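Local coordinates for DegV family protein (Thermus thermophilus, PDB 2DT8) that binds fatty acids, holding a molecule of palmitic acid, and also coordinates a zinc ion, as a bacterial member of the DegV family, at residues L5-T10 and L21-V26; L84-S89 and V113-A118; A214-A219 and L246-P251; R226-Y231 and E254-E259. All blocks are in the same frame, centred on the assembly; numbering follows the deposited sequence.

Interaction 1: residues L5-T10 and L21-V26; sequences LVTDST and LGVRVV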
# COMPACT_ATOMS: atom_id res chain seq x y z
N LEU A 5 -1.69 6.05 -16.53
CA LEU A 5 -1.76 5.84 -15.09
C LEU A 5 -0.57 6.45 -14.37
O LEU A 5 0.57 6.28 -14.78
CB LEU A 5 -1.77 4.36 -14.76
CG LEU A 5 -3.09 3.63 -14.89
CD1 LEU A 5 -2.83 2.13 -14.98
CD2 LEU A 5 -3.97 3.97 -13.70
N VAL A 6 -0.87 7.13 -13.28
CA VAL A 6 0.11 7.75 -12.40
C VAL A 6 -0.21 7.29 -10.98
O VAL A 6 -1.37 7.13 -10.61
CB VAL A 6 0.03 9.30 -12.43
CG1 VAL A 6 0.93 9.90 -11.34
CG2 VAL A 6 0.43 9.82 -13.80
N THR A 7 0.83 7.00 -10.21
CA THR A 7 0.64 6.64 -8.82
C THR A 7 1.81 7.24 -8.03
O THR A 7 2.61 7.98 -8.60
CB THR A 7 0.55 5.09 -8.63
OG1 THR A 7 0.17 4.79 -7.28
CG2 THR A 7 1.88 4.41 -8.95
N ASP A 8 1.88 6.96 -6.74
CA ASP A 8 2.99 7.46 -5.93
C ASP A 8 3.85 6.27 -5.51
O ASP A 8 3.44 5.11 -5.66
CB ASP A 8 2.47 8.26 -4.73
CG ASP A 8 1.64 7.42 -3.80
OD1 ASP A 8 2.23 6.60 -3.07
OD2 ASP A 8 0.39 7.57 -3.80
N SER A 9 5.05 6.55 -4.99
CA SER A 9 5.96 5.48 -4.62
C SER A 9 5.47 4.52 -3.55
O SER A 9 5.95 3.39 -3.46
CB SER A 9 7.32 6.06 -4.22
OG SER A 9 7.23 6.81 -3.02
N THR A 10 4.50 4.95 -2.73
CA THR A 10 4.01 4.06 -1.69
C THR A 10 3.16 2.92 -2.23
O THR A 10 2.71 2.07 -1.46
CB THR A 10 3.24 4.81 -0.55
OG1 THR A 10 1.97 5.26 -1.03
CG2 THR A 10 4.05 5.98 -0.03
N LEU A 21 4.67 -1.31 -17.98
CA LEU A 21 3.25 -1.01 -18.06
C LEU A 21 2.95 0.48 -18.27
O LEU A 21 1.80 0.88 -18.41
CB LEU A 21 2.54 -1.52 -16.81
CG LEU A 21 2.56 -3.05 -16.65
CD1 LEU A 21 1.93 -3.44 -15.31
CD2 LEU A 21 1.82 -3.70 -17.81
N GLY A 22 3.99 1.31 -18.25
CA GLY A 22 3.78 2.73 -18.47
C GLY A 22 3.18 3.46 -17.29
O GLY A 22 2.58 4.52 -17.44
N VAL A 23 3.33 2.89 -16.10
CA VAL A 23 2.82 3.52 -14.89
C VAL A 23 3.87 4.53 -14.45
O VAL A 23 5.04 4.18 -14.28
CB VAL A 23 2.61 2.48 -13.77
CG1 VAL A 23 2.27 3.18 -12.46
CG2 VAL A 23 1.51 1.51 -14.18
N ARG A 24 3.48 5.79 -14.29
CA ARG A 24 4.43 6.81 -13.86
C ARG A 24 4.35 6.92 -12.34
O ARG A 24 3.27 6.86 -11.77
CB ARG A 24 4.11 8.13 -14.55
CG ARG A 24 4.15 7.96 -16.07
CD ARG A 24 3.94 9.25 -16.82
NE ARG A 24 3.97 9.02 -18.26
CZ ARG A 24 4.58 9.81 -19.13
NH1 ARG A 24 5.21 10.90 -18.71
NH2 ARG A 24 4.56 9.52 -20.42
N VAL A 25 5.50 7.08 -11.70
CA VAL A 25 5.53 7.14 -10.25
C VAL A 25 6.09 8.44 -9.70
O VAL A 25 7.18 8.86 -10.07
CB VAL A 25 6.35 5.95 -9.69
CG1 VAL A 25 6.32 5.96 -8.17
CG2 VAL A 25 5.81 4.64 -10.24
N VAL A 26 5.32 9.06 -8.81
CA VAL A 26 5.73 10.30 -8.16
C VAL A 26 6.27 9.85 -6.80
O VAL A 26 5.55 9.24 -6.01
CB VAL A 26 4.52 11.23 -7.96
CG1 VAL A 26 4.95 12.49 -7.23
CG2 VAL A 26 3.91 11.58 -9.34
O HOH W 1 -0.12 4.17 -18.18
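The beta-alpha-beta unit of strand 3-8, helix 15-18 and strand 24-32 brings T7 against V25 and V26, in parallel and near the amino end of the chain. R24 N donates to L5 O, and T7 N answers with a bond to R24 O at 2.9 Å. V26 N then binds T7 O, and S9 N closes the series on V26 O, with an N-H...O angle of 138° as the backbone turns into a 3-10 segment. A water accepts from L5 N and donates to G22 O at the opposite end.

V6 and V26 share one face of the sheet, V6 CG1 meeting V26 CG2 at 4.0 Å on the side covered by helix 66-76. On the other face T7 OG1 lies anti to the backbone N (chi1 -172°) and bonds L86 O, while T7 CG2 rests 3.7 Å from V23 CG1, close to helix 120-135.

D8 OD1 accepts T10 N at 2.8 Å through its anti lone pair, while OD2 accepts I88 N and is hydrogen-bonded to H87 ND1; the D8 side chain lies about 8 Å from the bound palmitic acid. The whole is a parallel strand pair of a beta-alpha-beta unit, with an Asx turn at the end of its first strand.

Interaction 2: residues L84-S89 and V113-A118; sequences LSLHIS and VDTQAA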
# COMPACT_ATOMS: atom_id res chain seq x y z
N LEU A 84 -5.14 9.03 -15.03
CA LEU A 84 -5.85 8.42 -13.92
C LEU A 84 -4.75 8.30 -12.87
O LEU A 84 -3.75 7.59 -13.09
CB LEU A 84 -6.40 7.05 -14.33
CG LEU A 84 -7.07 6.24 -13.22
CD1 LEU A 84 -8.19 7.05 -12.58
CD2 LEU A 84 -7.63 4.95 -13.83
N SER A 85 -4.92 9.01 -11.75
CA SER A 85 -3.92 9.09 -10.67
C SER A 85 -4.44 8.39 -9.41
O SER A 85 -5.37 8.87 -8.77
CB SER A 85 -3.66 10.58 -10.40
OG SER A 85 -2.33 10.84 -9.96
N LEU A 86 -3.83 7.25 -9.07
CA LEU A 86 -4.23 6.41 -7.92
C LEU A 86 -3.24 6.59 -6.76
O LEU A 86 -2.04 6.47 -6.92
CB LEU A 86 -4.28 4.94 -8.34
CG LEU A 86 -5.61 4.49 -8.94
CD1 LEU A 86 -5.96 5.34 -10.13
CD2 LEU A 86 -5.51 3.02 -9.34
N HIS A 87 -3.85 6.85 -5.59
CA HIS A 87 -3.01 7.04 -4.43
C HIS A 87 -3.33 6.52 -2.99
O HIS A 87 -4.45 6.14 -2.69
CB HIS A 87 -2.89 8.58 -4.29
CG HIS A 87 -2.22 9.11 -5.52
ND1 HIS A 87 -0.89 8.96 -5.78
CD2 HIS A 87 -2.79 9.82 -6.58
CE1 HIS A 87 -0.68 9.56 -6.97
NE2 HIS A 87 -1.80 10.09 -7.47
N ILE A 88 -2.27 6.53 -2.16
CA ILE A 88 -2.47 6.02 -0.82
C ILE A 88 -3.60 6.83 -0.19
O ILE A 88 -3.84 7.99 -0.52
CB ILE A 88 -1.12 6.30 -0.12
CG1 ILE A 88 -1.25 6.01 1.37
CG2 ILE A 88 -0.65 7.76 -0.34
CD1 ILE A 88 0.11 5.99 2.10
N SER A 89 -4.25 6.17 0.75
CA SER A 89 -5.34 6.74 1.53
C SER A 89 -5.15 8.19 1.96
O SER A 89 -4.11 8.56 2.53
CB SER A 89 -5.57 5.89 2.78
OG SER A 89 -6.53 6.49 3.62
N VAL A 113 -7.84 9.44 -7.69
CA VAL A 113 -8.57 8.45 -6.91
C VAL A 113 -7.88 8.11 -5.58
O VAL A 113 -6.70 7.73 -5.56
CB VAL A 113 -8.73 7.13 -7.72
CG1 VAL A 113 -9.48 6.10 -6.88
CG2 VAL A 113 -9.47 7.40 -9.04
N ASP A 114 -8.62 8.27 -4.49
CA ASP A 114 -8.14 7.94 -3.15
C ASP A 114 -8.55 6.48 -3.00
O ASP A 114 -9.73 6.15 -2.90
CB ASP A 114 -8.87 8.81 -2.11
CG ASP A 114 -8.43 8.51 -0.69
OD1 ASP A 114 -7.87 7.43 -0.46
OD2 ASP A 114 -8.67 9.36 0.20
N THR A 115 -7.56 5.58 -3.01
CA THR A 115 -7.81 4.15 -2.92
C THR A 115 -8.15 3.65 -1.53
O THR A 115 -8.61 2.52 -1.37
CB THR A 115 -6.59 3.33 -3.36
OG1 THR A 115 -5.51 3.60 -2.46
CG2 THR A 115 -6.19 3.67 -4.79
N GLN A 116 -7.91 4.48 -0.52
CA GLN A 116 -8.13 4.10 0.88
C GLN A 116 -7.26 2.89 1.25
O GLN A 116 -7.59 2.13 2.16
CB GLN A 116 -9.61 3.78 1.16
CG GLN A 116 -10.52 5.00 1.08
CD GLN A 116 -11.89 4.73 1.64
OE1 GLN A 116 -12.41 3.63 1.51
NE2 GLN A 116 -12.50 5.75 2.25
N ALA A 117 -6.15 2.75 0.54
CA ALA A 117 -5.23 1.65 0.79
C ALA A 117 -3.80 2.16 0.91
O ALA A 117 -3.54 3.36 0.82
CB ALA A 117 -5.33 0.63 -0.33
N ALA A 118 -2.87 1.23 1.09
CA ALA A 118 -1.46 1.57 1.22
C ALA A 118 -0.61 0.43 0.65
O ALA A 118 -1.08 -0.70 0.54
CB ALA A 118 -1.12 1.81 2.70
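V113 bonds with both its N and its O to the strand opposite, on the two residues that flank L86: its N binds S85 O at 2.8 Å and its O accepts H87 N, the parallel pattern of neighbouring strands. Its side chain lies beside that of L86, both pointing the same way, and V113 CG2 touches L84 CD1 at 3.8 Å.

D114 lies on the sheet face of H87, whose NE2 pairs with S85 OG in the ring plane. The D114 carboxylate swings toward the loop instead: OD1 accepts Q116 N in an Asx turn and lies 3.3 Å from S89 CA, while OD2 takes G90 N.

T115 turns OG1 between the backbone N and the carbonyl carbon (chi1 63°), which puts it 2.8 Å from H87 O and 48° above that carbonyl's plane. T115 N reaches the same oxygen in the plane, so two donors grip it. OG1 in turn accepts A117 N, an ST turn. A valine in its place would probably cost H87 O one of these donors and leave A117 N without its hydroxyl mate.

Q116, at positive phi, carries the chain round, its CA packed 3.7 Å from S89 CB and its OE1 bound to R150. A117 O receives S89 N at 2.9 Å. Finally A118 CB approaches I88 CD1, and both residues touch the palmitic acid. The Asx and ST turns thus shape a loop that T115 and A117 bond to the other strand's end, part of the fatty-acid pocket wall where the parallel strands of the beta-alpha-beta unit 82-87, 95-103 and 110-114 finish.

Interaction 3: residues A214-A219 and L246-P251; sequences AFRAWA and LASGLP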
# COMPACT_ATOMS: atom_id res chain seq x y z
N ALA A 214 -9.55 -15.05 9.09
CA ALA A 214 -10.20 -13.86 8.55
C ALA A 214 -10.27 -13.94 7.03
O ALA A 214 -11.28 -13.59 6.41
CB ALA A 214 -9.45 -12.60 8.97
N PHE A 215 -9.18 -14.40 6.41
CA PHE A 215 -9.12 -14.53 4.97
C PHE A 215 -10.14 -15.51 4.42
O PHE A 215 -10.81 -15.23 3.42
CB PHE A 215 -7.72 -14.96 4.53
CG PHE A 215 -7.56 -15.09 3.04
CD1 PHE A 215 -7.75 -13.98 2.21
CD2 PHE A 215 -7.21 -16.30 2.47
CE1 PHE A 215 -7.60 -14.09 0.83
CE2 PHE A 215 -7.05 -16.42 1.09
CZ PHE A 215 -7.24 -15.32 0.27
N ARG A 216 -10.25 -16.68 5.05
CA ARG A 216 -11.21 -17.67 4.59
C ARG A 216 -12.63 -17.11 4.68
O ARG A 216 -13.44 -17.32 3.77
CB ARG A 216 -11.09 -18.95 5.42
CG ARG A 216 -9.90 -19.82 5.07
CD ARG A 216 -9.88 -21.07 5.94
NE ARG A 216 -8.75 -21.96 5.66
CZ ARG A 216 -8.68 -22.78 4.61
NH1 ARG A 216 -9.67 -22.84 3.74
NH2 ARG A 216 -7.61 -23.55 4.45
N ALA A 217 -12.94 -16.41 5.77
CA ALA A 217 -14.26 -15.82 5.95
C ALA A 217 -14.53 -14.81 4.83
O ALA A 217 -15.61 -14.82 4.23
CB ALA A 217 -14.35 -15.13 7.30
N TRP A 218 -13.55 -13.96 4.54
CA TRP A 218 -13.70 -12.97 3.47
C TRP A 218 -13.78 -13.62 2.09
O TRP A 218 -14.52 -13.16 1.21
CB TRP A 218 -12.50 -11.99 3.49
CG TRP A 218 -12.47 -11.07 2.31
CD1 TRP A 218 -13.11 -9.87 2.18
CD2 TRP A 218 -11.82 -11.31 1.06
NE1 TRP A 218 -12.89 -9.35 0.94
CE2 TRP A 218 -12.10 -10.20 0.22
CE3 TRP A 218 -11.01 -12.34 0.56
CZ2 TRP A 218 -11.62 -10.11 -1.09
CZ3 TRP A 218 -10.53 -12.25 -0.74
CH2 TRP A 218 -10.84 -11.14 -1.55
N ALA A 219 -13.01 -14.69 1.89
CA ALA A 219 -12.93 -15.39 0.60
C ALA A 219 -14.17 -16.15 0.14
O ALA A 219 -14.28 -16.50 -1.04
CB ALA A 219 -11.73 -16.35 0.63
N LEU A 246 -1.54 -20.31 -0.02
CA LEU A 246 -1.52 -21.06 -1.27
C LEU A 246 -1.89 -22.53 -1.06
O LEU A 246 -2.22 -23.23 -2.02
CB LEU A 246 -0.14 -20.95 -1.94
CG LEU A 246 0.16 -19.61 -2.62
CD1 LEU A 246 1.56 -19.61 -3.21
CD2 LEU A 246 -0.87 -19.35 -3.71
N ALA A 247 -1.84 -22.98 0.19
CA ALA A 247 -2.18 -24.36 0.53
C ALA A 247 -3.56 -24.46 1.20
O ALA A 247 -4.01 -25.54 1.57
CB ALA A 247 -1.12 -24.94 1.46
N SER A 248 -4.23 -23.32 1.34
CA SER A 248 -5.55 -23.27 1.97
C SER A 248 -6.65 -23.92 1.14
O SER A 248 -7.73 -24.22 1.66
CB SER A 248 -5.94 -21.81 2.24
OG SER A 248 -6.16 -21.14 1.01
N GLY A 249 -6.38 -24.13 -0.14
CA GLY A 249 -7.39 -24.71 -1.00
C GLY A 249 -8.27 -23.63 -1.60
O GLY A 249 -9.20 -23.94 -2.36
N LEU A 250 -8.02 -22.37 -1.25
CA LEU A 250 -8.79 -21.27 -1.81
C LEU A 250 -8.20 -21.02 -3.20
O LEU A 250 -7.03 -21.33 -3.44
CB LEU A 250 -8.68 -20.02 -0.93
CG LEU A 250 -9.37 -20.20 0.43
CD1 LEU A 250 -9.20 -18.95 1.27
CD2 LEU A 250 -10.84 -20.51 0.23
N PRO A 251 -8.99 -20.48 -4.14
CA PRO A 251 -8.52 -20.22 -5.51
C PRO A 251 -7.70 -18.95 -5.71
O PRO A 251 -8.14 -18.00 -6.36
CB PRO A 251 -9.82 -20.20 -6.31
CG PRO A 251 -10.78 -19.58 -5.35
CD PRO A 251 -10.44 -20.22 -4.02
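L250 drives a single methyl, CD1, into the side of helix 204-219, where F215, R216 and A219 receive it. Its CG is anti to the carbonyl carbon and its CD1 anti to the CA (chi2 179°), so the side chain reaches outward from the loop in extended form. CD1 comes within 3.3 Å of F215 CE2, an oblique and tight approach to the ring, and 3.7 Å from A219 CB. The aliphatic start of R216 completes the socket, with its CG 4.0 Å from the same methyl.

R216 then runs on, extended from CG to NE, to the turn after helix 236-247. Its NH2 donates to S248 O at 2.9 Å, meeting a lone pair in the carbonyl plane although that oxygen lies 20° out of the guanidinium plane. NH1 adds a weak bond to the same atom. One backbone oxygen takes both bonds; a carbonyl in this turn would probably suit a positive charge, while the apolar part of the side chain borders L250.

S248 supplies the other surface: its CB lies over one face of the guanidinium, 3.3 Å from R216 NH2. Its OG, bonded also to V245 O, accepts L250 N at 3.2 Å in an ST turn that spans G249, whose positive phi turns the chain out of the helix.

On the sheet side of helix 204-219, F215 packs edge-to-face against F275 of strand 273-279; A219 leans on I225, and P251 bonds the backbone of I225 as strand 252-259 takes its place beside strand 225-231.

Interaction 4: residues R226-Y231 and E254-E259; sequences RAYFLY and EALVNE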
# COMPACT_ATOMS: atom_id res chain seq x y z
N ARG A 226 -6.73 -12.68 -6.08
CA ARG A 226 -5.36 -12.24 -6.30
C ARG A 226 -4.88 -11.67 -4.98
O ARG A 226 -5.54 -10.83 -4.37
CB ARG A 226 -5.30 -11.17 -7.40
CG ARG A 226 -5.62 -11.70 -8.79
CD ARG A 226 -5.75 -10.59 -9.81
NE ARG A 226 -5.85 -11.12 -11.17
CZ ARG A 226 -6.14 -10.39 -12.25
NH1 ARG A 226 -6.37 -9.09 -12.13
NH2 ARG A 226 -6.19 -10.97 -13.44
N ALA A 227 -3.72 -12.16 -4.52
CA ALA A 227 -3.16 -11.74 -3.25
C ALA A 227 -1.79 -11.06 -3.42
O ALA A 227 -1.01 -11.39 -4.30
CB ALA A 227 -3.04 -12.93 -2.32
N TYR A 228 -1.55 -10.12 -2.48
CA TYR A 228 -0.31 -9.38 -2.58
C TYR A 228 0.35 -9.36 -1.17
O TYR A 228 -0.18 -8.79 -0.22
CB TYR A 228 -0.62 -7.95 -3.08
CG TYR A 228 -1.25 -8.06 -4.42
CD1 TYR A 228 -2.61 -8.33 -4.53
CD2 TYR A 228 -0.48 -7.90 -5.58
CE1 TYR A 228 -3.20 -8.46 -5.78
CE2 TYR A 228 -1.07 -8.04 -6.83
CZ TYR A 228 -2.41 -8.32 -6.93
OH TYR A 228 -3.00 -8.46 -8.17
N PHE A 229 1.52 -10.02 -1.11
CA PHE A 229 2.17 -10.14 0.18
C PHE A 229 3.27 -9.11 0.37
O PHE A 229 4.00 -8.79 -0.57
CB PHE A 229 2.75 -11.55 0.32
CG PHE A 229 1.70 -12.62 0.31
CD1 PHE A 229 1.15 -13.07 -0.90
CD2 PHE A 229 1.22 -13.14 1.50
CE1 PHE A 229 0.13 -14.02 -0.90
CE2 PHE A 229 0.20 -14.10 1.50
CZ PHE A 229 -0.34 -14.53 0.30
N LEU A 230 3.40 -8.62 1.60
CA LEU A 230 4.35 -7.57 1.93
C LEU A 230 5.11 -7.84 3.24
O LEU A 230 4.60 -8.46 4.16
CB LEU A 230 3.60 -6.25 2.11
CG LEU A 230 2.86 -5.76 0.86
CD1 LEU A 230 1.72 -4.83 1.25
CD2 LEU A 230 3.86 -5.08 -0.06
N TYR A 231 6.37 -7.39 3.22
CA TYR A 231 7.16 -7.53 4.43
C TYR A 231 8.30 -6.53 4.61
O TYR A 231 8.69 -5.82 3.70
CB TYR A 231 7.94 -8.88 4.45
CG TYR A 231 8.96 -8.88 3.36
CD1 TYR A 231 8.59 -9.18 2.06
CD2 TYR A 231 10.30 -8.59 3.65
CE1 TYR A 231 9.54 -9.18 1.05
CE2 TYR A 231 11.25 -8.60 2.64
CZ TYR A 231 10.88 -8.90 1.35
OH TYR A 231 11.82 -8.90 0.33
N GLU A 254 -2.94 -15.49 -7.97
CA GLU A 254 -1.78 -14.62 -8.01
C GLU A 254 -1.45 -14.48 -6.57
O GLU A 254 -2.28 -14.34 -5.68
CB GLU A 254 -2.20 -13.36 -8.71
CG GLU A 254 -1.13 -12.29 -8.60
CD GLU A 254 -0.21 -12.24 -9.81
OE1 GLU A 254 0.02 -13.30 -10.45
OE2 GLU A 254 0.29 -11.14 -10.12
N ALA A 255 -0.11 -14.47 -6.38
CA ALA A 255 0.37 -14.28 -5.02
C ALA A 255 1.79 -13.57 -4.99
O ALA A 255 2.82 -14.14 -4.63
CB ALA A 255 0.57 -15.63 -4.25
N LEU A 256 1.77 -12.33 -5.48
CA LEU A 256 2.97 -11.50 -5.63
C LEU A 256 3.52 -11.15 -4.26
O LEU A 256 2.75 -10.97 -3.33
CB LEU A 256 2.60 -10.22 -6.36
CG LEU A 256 3.66 -9.18 -6.72
CD1 LEU A 256 4.69 -9.78 -7.68
CD2 LEU A 256 2.95 -8.01 -7.37
N VAL A 257 4.84 -11.03 -4.16
CA VAL A 257 5.51 -10.70 -2.89
C VAL A 257 6.52 -9.59 -3.12
O VAL A 257 7.32 -9.66 -4.05
CB VAL A 257 6.27 -11.92 -2.31
CG1 VAL A 257 6.83 -11.58 -0.93
CG2 VAL A 257 5.36 -13.12 -2.25
N ASN A 258 6.48 -8.56 -2.29
CA ASN A 258 7.44 -7.48 -2.40
C ASN A 258 7.71 -6.93 -1.02
O ASN A 258 6.93 -7.13 -0.09
CB ASN A 258 6.92 -6.34 -3.30
CG ASN A 258 8.03 -5.38 -3.75
OD1 ASN A 258 9.22 -5.70 -3.68
ND2 ASN A 258 7.65 -4.21 -4.25
N GLU A 259 8.85 -6.27 -0.89
CA GLU A 259 9.20 -5.63 0.36
C GLU A 259 8.42 -4.31 0.39
O GLU A 259 8.08 -3.75 -0.65
CB GLU A 259 10.70 -5.33 0.40
CG GLU A 259 11.14 -4.64 1.68
CD GLU A 259 12.64 -4.49 1.81
OE1 GLU A 259 13.37 -4.60 0.80
OE2 GLU A 259 13.09 -4.25 2.95
O HOH W 2 -1.37 -9.03 -10.31
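F229 and L256 mark the tight middle of this parallel strand pair, where F229 N binds L256 O at 2.7 Å and the N-H points almost straight at it (174°). The same oxygen sits at the edge of the F229 ring, in its plane. F229 CE1 also reaches A255 CB at 3.7 Å, and N258 N returns a bond to F229 O. On the other face of the sheet, L256 CD2 meets the edge of the Y228 ring, 3.9 Å from Y228 CD2.

Y231 packs as closely. Its CG lies between the backbone N and the carbonyl carbon (chi1 66°), and the ring reaches across the neighbouring strand: E259 CA lies over one face, 3.9 Å from the centroid, in a CH-pi contact, and Y231 CE1 touches V257 CG1. An alanine here would probably strip this cover from E259 and open a gap beside V257.

Weak bonds, L256 N to A227 O and Y231 N to N258 O, are interspersed with good ones such as A227 N to E254 O at 2.9 Å. The loose side is at E254, whose OE2 reaches Y228 OH only through a water. R226 CG packs on E254 CB at 3.8 Å, but its guanidinium turns to E131 and E253.

Strand 252-259 is outermost in its four-stranded sheet, whereas strand 225-231 lies between it and strand 273-279, with F229 stacked on F275. Helix 236-247 covers the F229 face; helix 120-135 packs on Y228 and L230, and L230 touches the palmitic acid.

Overall arrangement
Along the chain interaction 1 closes before interaction 2 opens, and both precede interactions 3 and 4, whose segments alternate. Interactions 1 and 2, with centres 11 Å apart, share the same mixed sheet, where strands 3-8 and 82-87 are neighbours. Interactions 3 and 4, with centres 15 Å apart, belong to the second half of the chain and meet where L246 packs on A255; one joins a helix to the turn after another, the other builds the edge of the four-stranded sheet. Interactions 2 and 4 come within about 5 Å at their nearest atoms, and each includes residues touching the palmitic acid. This is consistent with the fatty acid lying between the two sheets, while interaction 3 stands at the periphery.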